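Local atomic coordinates of glucose-6-phosphate 1-dehydrogenase (Mycobacterium avium, PDB entry 4LGV), a protein that probably catalyses the NADP+-dependent oxidation of glucose 6-phosphate to 6-phosphogluconolactone, the first step of the oxidative pentose phosphate pathway. Residues Ser118-Lys123 / Ala151-Arg156; Pro143-Leu148 / Ala181-Asp186. One frame throughout, in Å; residues are numbered along the deposited sequence.

Contact 1 of 2, residues Ser118-Lys123 / Ala151-Arg156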
ATOM      1  N   SER A 118      42.687 -18.123  43.452  1.00 42.91           N
ATOM      2  CA  SER A 118      42.974 -19.468  43.959  1.00 45.65           C
ATOM      3  C   SER A 118      41.989 -19.821  45.048  1.00 45.69           C
ATOM      4  O   SER A 118      41.477 -20.938  45.107  1.00 46.61           O
ATOM      5  CB  SER A 118      44.388 -19.564  44.568  1.00 46.14           C
ATOM      6  OG  SER A 118      45.336 -19.247  43.591  1.00 51.53           O
ATOM      7  N   GLU A 119      41.780 -18.884  45.950  1.00 45.74           N
ATOM      8  CA  GLU A 119      40.775 -19.061  47.002  1.00 50.45           C
ATOM      9  C   GLU A 119      39.341 -19.246  46.443  1.00 44.96           C
ATOM     10  O   GLU A 119      38.590 -20.145  46.848  1.00 45.45           O
ATOM     11  CB  GLU A 119      40.812 -17.844  47.918  1.00 55.48           C
ATOM     12  CG  GLU A 119      41.378 -18.108  49.286  1.00 61.00           C
ATOM     13  CD  GLU A 119      41.162 -16.908  50.202  1.00 64.87           C
ATOM     14  OE1 GLU A 119      41.798 -15.851  49.941  1.00 62.99           O
ATOM     15  OE2 GLU A 119      40.330 -17.032  51.143  1.00 62.47           O
ATOM     16  N   LEU A 120      38.993 -18.419  45.479  1.00 42.54           N
ATOM     17  CA  LEU A 120      37.710 -18.545  44.785  1.00 41.36           C
ATOM     18  C   LEU A 120      37.584 -19.904  44.128  1.00 42.34           C
ATOM     19  O   LEU A 120      36.513 -20.491  44.099  1.00 41.35           O
ATOM     20  CB  LEU A 120      37.608 -17.442  43.733  1.00 41.07           C
ATOM     21  CG  LEU A 120      36.253 -17.147  43.110  1.00 40.88           C
ATOM     22  CD1 LEU A 120      35.165 -16.955  44.157  1.00 39.79           C
ATOM     23  CD2 LEU A 120      36.357 -15.922  42.216  1.00 39.86           C
ATOM     24  N   ALA A 121      38.684 -20.400  43.565  1.00 43.39           N
ATOM     25  CA  ALA A 121      38.663 -21.684  42.832  1.00 45.72           C
ATOM     26  C   ALA A 121      38.349 -22.839  43.763  1.00 48.46           C
ATOM     27  O   ALA A 121      37.786 -23.815  43.324  1.00 47.84           O
ATOM     28  CB  ALA A 121      39.986 -21.925  42.104  1.00 45.59           C
ATOM     29  N   GLU A 122      38.703 -22.731  45.043  1.00 51.98           N
ATOM     30  CA  GLU A 122      38.312 -23.770  46.008  1.00 54.07           C
ATOM     31  C   GLU A 122      36.809 -23.793  46.223  1.00 53.94           C
ATOM     32  O   GLU A 122      36.232 -24.865  46.403  1.00 53.96           O
ATOM     33  CB  GLU A 122      38.932 -23.540  47.382  1.00 56.86           C
ATOM     34  CG  GLU A 122      40.404 -23.797  47.495  1.00 61.27           C
ATOM     35  CD  GLU A 122      40.852 -23.822  48.959  1.00 64.24           C
ATOM     36  OE1 GLU A 122      40.001 -23.589  49.869  1.00 64.80           O
ATOM     37  OE2 GLU A 122      42.054 -24.092  49.195  1.00 66.13           O
ATOM     38  N   LYS A 123      36.195 -22.606  46.278  1.00 53.01           N
ATOM     39  CA  LYS A 123      34.758 -22.490  46.586  1.00 53.53           C
ATOM     40  C   LYS A 123      33.900 -22.878  45.376  1.00 54.60           C
ATOM     41  O   LYS A 123      32.732 -23.155  45.528  1.00 58.97           O
ATOM     42  CB  LYS A 123      34.405 -21.089  47.134  1.00 50.39           C
ATOM     43  N   ALA A 151      42.944 -18.408  36.201  1.00 49.15           N
ATOM     44  CA  ALA A 151      42.614 -19.467  37.144  1.00 49.01           C
ATOM     45  C   ALA A 151      41.631 -20.470  36.573  1.00 48.19           C
ATOM     46  O   ALA A 151      41.098 -21.299  37.299  1.00 50.46           O
ATOM     47  CB  ALA A 151      42.088 -18.868  38.435  1.00 49.33           C
ATOM     48  N   ASP A 152      41.381 -20.407  35.277  1.00 50.62           N
ATOM     49  CA  ASP A 152      40.517 -21.391  34.620  1.00 52.99           C
ATOM     50  C   ASP A 152      39.134 -21.430  35.257  1.00 46.49           C
ATOM     51  O   ASP A 152      38.607 -22.496  35.526  1.00 47.77           O
ATOM     52  CB  ASP A 152      41.154 -22.810  34.663  1.00 58.67           C
ATOM     53  CG  ASP A 152      40.843 -23.640  33.373  1.00 64.59           C
ATOM     54  OD1 ASP A 152      41.004 -23.163  32.210  1.00 70.60           O
ATOM     55  OD2 ASP A 152      40.390 -24.790  33.526  1.00 66.00           O
ATOM     56  N   LEU A 153      38.529 -20.279  35.452  1.00 43.82           N
ATOM     57  CA  LEU A 153      37.194 -20.206  36.083  1.00 44.12           C
ATOM     58  C   LEU A 153      36.085 -19.702  35.168  1.00 41.82           C
ATOM     59  O   LEU A 153      35.020 -19.371  35.640  1.00 43.03           O
ATOM     60  CB  LEU A 153      37.277 -19.312  37.321  1.00 43.88           C
ATOM     61  CG  LEU A 153      38.001 -19.910  38.545  1.00 47.02           C
ATOM     62  CD1 LEU A 153      38.163 -18.898  39.679  1.00 44.84           C
ATOM     63  CD2 LEU A 153      37.249 -21.149  39.025  1.00 47.94           C
ATOM     64  N   LEU A 154      36.309 -19.704  33.860  1.00 43.60           N
ATOM     65  CA  LEU A 154      35.354 -19.122  32.883  1.00 45.86           C
ATOM     66  C   LEU A 154      34.578 -20.114  32.000  1.00 43.75           C
ATOM     67  O   LEU A 154      33.638 -19.719  31.321  1.00 42.07           O
ATOM     68  CB  LEU A 154      36.073 -18.093  32.002  1.00 46.70           C
ATOM     69  CG  LEU A 154      36.540 -16.845  32.762  1.00 47.98           C
ATOM     70  CD1 LEU A 154      37.321 -15.942  31.825  1.00 48.02           C
ATOM     71  CD2 LEU A 154      35.379 -16.068  33.377  1.00 48.20           C
ATOM     72  N   GLU A 155      34.953 -21.381  32.029  1.00 48.01           N
ATOM     73  CA  GLU A 155      34.248 -22.421  31.289  1.00 54.07           C
ATOM     74  C   GLU A 155      32.865 -22.488  31.908  1.00 54.01           C
ATOM     75  O   GLU A 155      32.704 -22.544  33.129  1.00 56.48           O
ATOM     76  CB  GLU A 155      34.970 -23.791  31.357  1.00 57.66           C
ATOM     77  N   ARG A 156      31.870 -22.387  31.056  1.00 52.51           N
ATOM     78  CA  ARG A 156      30.475 -22.453  31.494  1.00 54.38           C
ATOM     79  C   ARG A 156      30.047 -21.281  32.336  1.00 48.48           C
ATOM     80  O   ARG A 156      29.034 -21.345  33.035  1.00 50.10           O
ATOM     81  CB  ARG A 156      30.156 -23.758  32.260  1.00 57.57           C
ATOM     82  CG  ARG A 156      29.867 -24.936  31.339  1.00 62.30           C
ATOM     83  CD  ARG A 156      29.832 -26.217  32.143  1.00 64.89           C
ATOM     84  NE  ARG A 156      30.951 -26.184  33.058  1.00 66.63           N
ATOM     85  CZ  ARG A 156      31.041 -26.913  34.156  1.00 72.08           C
ATOM     86  NH1 ARG A 156      30.061 -27.756  34.505  1.00 78.91           N
ATOM     87  NH2 ARG A 156      32.118 -26.786  34.910  1.00 72.42           N
TER
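L153, in the loop after helix 141-150, reaches across to L120 and A121 on the last turns of helix 114-123. Its CB points at the helix but stays short of it. With chi1 at -73°, CG lies beside the backbone N and opposite the carbonyl carbon, and comes to 4.5 Å from A121 CB. The two methyls then divide the helix surface between them. L153 CD1, which continues the line of the chain (chi2 174°), ends 4.2 Å from the backbone N of A121. The same methyl lies 4.3 Å from L120 CG, so it meets the branch point of that leucine. The other methyl, L153 CD2, settles against A121, 4.1 Å from its CA and 4.2 Å from its CB. L153 thus lies against the backbone of A121 as well as its methyl.

A Schellman motif ending helix 141-150 sets the root of L153. D152, with a positive phi of 57°, is its C-prime residue; D152 N turns back to A149 O and L153 N to L148 O. L153 O also bonds to the hydroxyl of Y132, and L148 packs against both L120 and L153.

No hydrogen bond or salt bridge spans the two segments, and they bury just 143 Å² between them. The join is therefore hydrophobic and without direction: leucine methyls lie against an alanine and a leucine, while polar bonds to helix 141-150 and strand 130-134 fix the loop that presents them.

Contact 2 of 2, residues Pro143-Leu148 / Ala181-Asp186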
ATOM      1  N   PRO A 143      40.825  -6.617  34.435  1.00 40.59           N
ATOM      2  CA  PRO A 143      41.707  -7.355  35.340  1.00 41.95           C
ATOM      3  C   PRO A 143      41.031  -8.536  36.036  1.00 41.73           C
ATOM      4  O   PRO A 143      41.657  -9.576  36.187  1.00 44.16           O
ATOM      5  CB  PRO A 143      42.137  -6.289  36.357  1.00 42.11           C
ATOM      6  CG  PRO A 143      42.127  -5.014  35.586  1.00 43.46           C
ATOM      7  CD  PRO A 143      40.958  -5.152  34.625  1.00 43.20           C
ATOM      8  N   ILE A 144      39.772  -8.375  36.455  1.00 39.54           N
ATOM      9  CA  ILE A 144      39.040  -9.453  37.101  1.00 36.09           C
ATOM     10  C   ILE A 144      38.822 -10.622  36.131  1.00 36.34           C
ATOM     11  O   ILE A 144      39.050 -11.791  36.451  1.00 37.48           O
ATOM     12  CB  ILE A 144      37.673  -8.948  37.614  1.00 34.63           C
ATOM     13  CG1 ILE A 144      37.875  -8.016  38.796  1.00 34.46           C
ATOM     14  CG2 ILE A 144      36.798 -10.126  38.033  1.00 33.25           C
ATOM     15  CD1 ILE A 144      36.660  -7.213  39.187  1.00 34.10           C
ATOM     16  N   VAL A 145      38.346 -10.304  34.943  1.00 36.08           N
ATOM     17  CA  VAL A 145      38.028 -11.332  33.938  1.00 36.89           C
ATOM     18  C   VAL A 145      39.310 -12.048  33.469  1.00 38.22           C
ATOM     19  O   VAL A 145      39.348 -13.272  33.293  1.00 39.31           O
ATOM     20  CB  VAL A 145      37.298 -10.685  32.758  1.00 36.52           C
ATOM     21  CG1 VAL A 145      37.277 -11.613  31.563  1.00 38.14           C
ATOM     22  CG2 VAL A 145      35.870 -10.353  33.145  1.00 35.01           C
ATOM     23  N   GLU A 146      40.371 -11.285  33.304  1.00 39.72           N
ATOM     24  CA  GLU A 146      41.687 -11.868  32.958  1.00 40.85           C
ATOM     25  C   GLU A 146      42.185 -12.779  34.065  1.00 41.16           C
ATOM     26  O   GLU A 146      42.747 -13.823  33.794  1.00 41.35           O
ATOM     27  CB  GLU A 146      42.693 -10.769  32.656  1.00 41.31           C
ATOM     28  CG  GLU A 146      42.479 -10.218  31.248  1.00 43.76           C
ATOM     29  CD  GLU A 146      43.081  -8.844  31.006  1.00 44.34           C
ATOM     30  OE1 GLU A 146      43.695  -8.266  31.919  1.00 45.33           O
ATOM     31  OE2 GLU A 146      42.892  -8.331  29.879  1.00 46.13           O
ATOM     32  N   ASN A 147      41.940 -12.405  35.314  1.00 41.65           N
ATOM     33  CA  ASN A 147      42.298 -13.257  36.444  1.00 42.65           C
ATOM     34  C   ASN A 147      41.422 -14.484  36.576  1.00 41.58           C
ATOM     35  O   ASN A 147      41.900 -15.559  36.960  1.00 42.80           O
ATOM     36  CB  ASN A 147      42.271 -12.464  37.754  1.00 44.47           C
ATOM     37  CG  ASN A 147      43.637 -11.856  38.097  1.00 47.61           C
ATOM     38  OD1 ASN A 147      44.568 -12.573  38.444  1.00 51.31           O
ATOM     39  ND2 ASN A 147      43.781 -10.555  37.893  1.00 47.19           N
ATOM     40  N   LEU A 148      40.139 -14.344  36.243  1.00 40.38           N
ATOM     41  CA  LEU A 148      39.254 -15.509  36.232  1.00 40.08           C
ATOM     42  C   LEU A 148      39.731 -16.501  35.171  1.00 39.61           C
ATOM     43  O   LEU A 148      39.798 -17.715  35.440  1.00 38.87           O
ATOM     44  CB  LEU A 148      37.816 -15.122  35.975  1.00 39.07           C
ATOM     45  CG  LEU A 148      37.199 -14.347  37.124  1.00 38.58           C
ATOM     46  CD1 LEU A 148      35.895 -13.718  36.674  1.00 37.97           C
ATOM     47  CD2 LEU A 148      36.958 -15.259  38.299  1.00 39.84           C
ATOM     48  N   ALA A 181      38.872 -11.405  24.290  1.00 43.74           N
ATOM     49  CA  ALA A 181      40.039 -12.254  24.253  1.00 47.36           C
ATOM     50  C   ALA A 181      39.815 -13.534  25.075  1.00 47.62           C
ATOM     51  O   ALA A 181      40.420 -14.538  24.783  1.00 46.72           O
ATOM     52  CB  ALA A 181      41.268 -11.504  24.794  1.00 49.40           C
ATOM     53  N   VAL A 182      38.995 -13.473  26.131  1.00 45.84           N
ATOM     54  CA  VAL A 182      38.759 -14.657  26.970  1.00 44.58           C
ATOM     55  C   VAL A 182      37.288 -15.117  27.060  1.00 44.01           C
ATOM     56  O   VAL A 182      37.015 -16.191  27.588  1.00 44.26           O
ATOM     57  CB  VAL A 182      39.331 -14.468  28.382  1.00 45.76           C
ATOM     58  CG1 VAL A 182      40.875 -14.421  28.365  1.00 47.25           C
ATOM     59  CG2 VAL A 182      38.797 -13.212  29.043  1.00 45.59           C
ATOM     60  N   LEU A 183      36.354 -14.298  26.580  1.00 40.84           N
ATOM     61  CA  LEU A 183      34.931 -14.627  26.609  1.00 39.03           C
ATOM     62  C   LEU A 183      34.334 -14.573  25.204  1.00 36.98           C
ATOM     63  O   LEU A 183      34.659 -13.693  24.432  1.00 37.58           O
ATOM     64  CB  LEU A 183      34.178 -13.635  27.488  1.00 37.07           C
ATOM     65  CG  LEU A 183      34.540 -13.623  28.982  1.00 37.53           C
ATOM     66  CD1 LEU A 183      34.015 -12.358  29.686  1.00 37.03           C
ATOM     67  CD2 LEU A 183      34.001 -14.858  29.658  1.00 36.51           C
ATOM     68  N   ASP A 184      33.429 -15.488  24.916  1.00 36.36           N
ATOM     69  CA  ASP A 184      32.506 -15.316  23.796  1.00 37.32           C
ATOM     70  C   ASP A 184      31.507 -14.226  24.098  1.00 34.45           C
ATOM     71  O   ASP A 184      31.215 -13.931  25.263  1.00 34.72           O
ATOM     72  CB  ASP A 184      31.739 -16.614  23.506  1.00 39.37           C
ATOM     73  CG  ASP A 184      32.667 -17.781  23.167  1.00 42.61           C
ATOM     74  OD1 ASP A 184      33.721 -17.544  22.529  1.00 43.67           O
ATOM     75  OD2 ASP A 184      32.345 -18.921  23.570  1.00 45.11           O
ATOM     76  N   GLU A 185      30.954 -13.652  23.045  1.00 35.06           N
ATOM     77  CA  GLU A 185      29.975 -12.572  23.157  1.00 34.50           C
ATOM     78  C   GLU A 185      28.819 -13.034  24.005  1.00 33.47           C
ATOM     79  O   GLU A 185      28.289 -12.251  24.748  1.00 32.73           O
ATOM     80  CB  GLU A 185      29.462 -12.119  21.756  1.00 33.79           C
ATOM     81  CG  GLU A 185      28.362 -11.029  21.776  1.00 32.31           C
ATOM     82  CD  GLU A 185      28.768  -9.743  22.521  1.00 33.29           C
ATOM     83  OE1 GLU A 185      29.999  -9.479  22.673  1.00 33.58           O
ATOM     84  OE2 GLU A 185      27.847  -8.997  22.965  1.00 32.18           O
ATOM     85  N   ASP A 186      28.401 -14.280  23.855  1.00 33.39           N
ATOM     86  CA  ASP A 186      27.201 -14.736  24.547  1.00 35.67           C
ATOM     87  C   ASP A 186      27.470 -15.018  26.054  1.00 35.50           C
ATOM     88  O   ASP A 186      26.568 -15.374  26.787  1.00 33.57           O
ATOM     89  CB  ASP A 186      26.577 -15.941  23.834  1.00 36.57           C
ATOM     90  CG  ASP A 186      27.412 -17.256  24.008  1.00 42.31           C
ATOM     91  OD1 ASP A 186      28.533 -17.256  24.580  1.00 41.58           O
ATOM     92  OD2 ASP A 186      26.927 -18.316  23.549  1.00 45.44           O
TER
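V145 meets V182 and L183 through methyls alone, with no flat group at the interface; the amide of N147 belongs to the helix itself. Its ND2 reaches back to P143 O at 2.9 Å, standing above one face of that carbonyl's plane, 41° out of it. The backbone N of N147 comes to the same oxygen from the opposite face, so two N-H groups of one residue grip it.

V145 CG1 makes the close contacts across the segments, placed by a chi1 of 165° that sets it opposite the backbone N. V182 CG2 lies 3.3 Å away, tighter than ordinary van der Waals contact, so the exact spacing is doubtful. The two valines slide past each other, whereas L183 meets V145 tip to tip, its CD1 3.8 Å from V145 CG1.

A salt bridge from E146 to R178 runs beside this apolar patch, and V145 also packs on L179, so helix 141-150 is tied to helix 169-180 as well as to loop 181-186 that follows helix 169-180. I144 packs instead on L134 and L148 on Y132 of strand 130-134, and both touch Y117 of helix 114-123.

Following the chain, residues 118-123 end helix 114-123; strand 130-134 leads to helix 141-150, which carries residues 143-148, and residues 151-156 then close the first loop as contact 1. Strand 158-162 and helix 169-180 come next before residues 181-186 close contact 2. The segments alternate, so the two loops cross. The contacts also touch: L154 CD2 lies 3.7 Å from L148 CB, and L154 CD1 lies 3.7 Å from V145 O. Helix 141-150 is thus tied to the helix before it and, at its other flank, to the loop leading into strand 188-191, within the parallel sheet of order 3-2-1-4-5-6 expected of a Rossmann-type NAD(P)-binding domain.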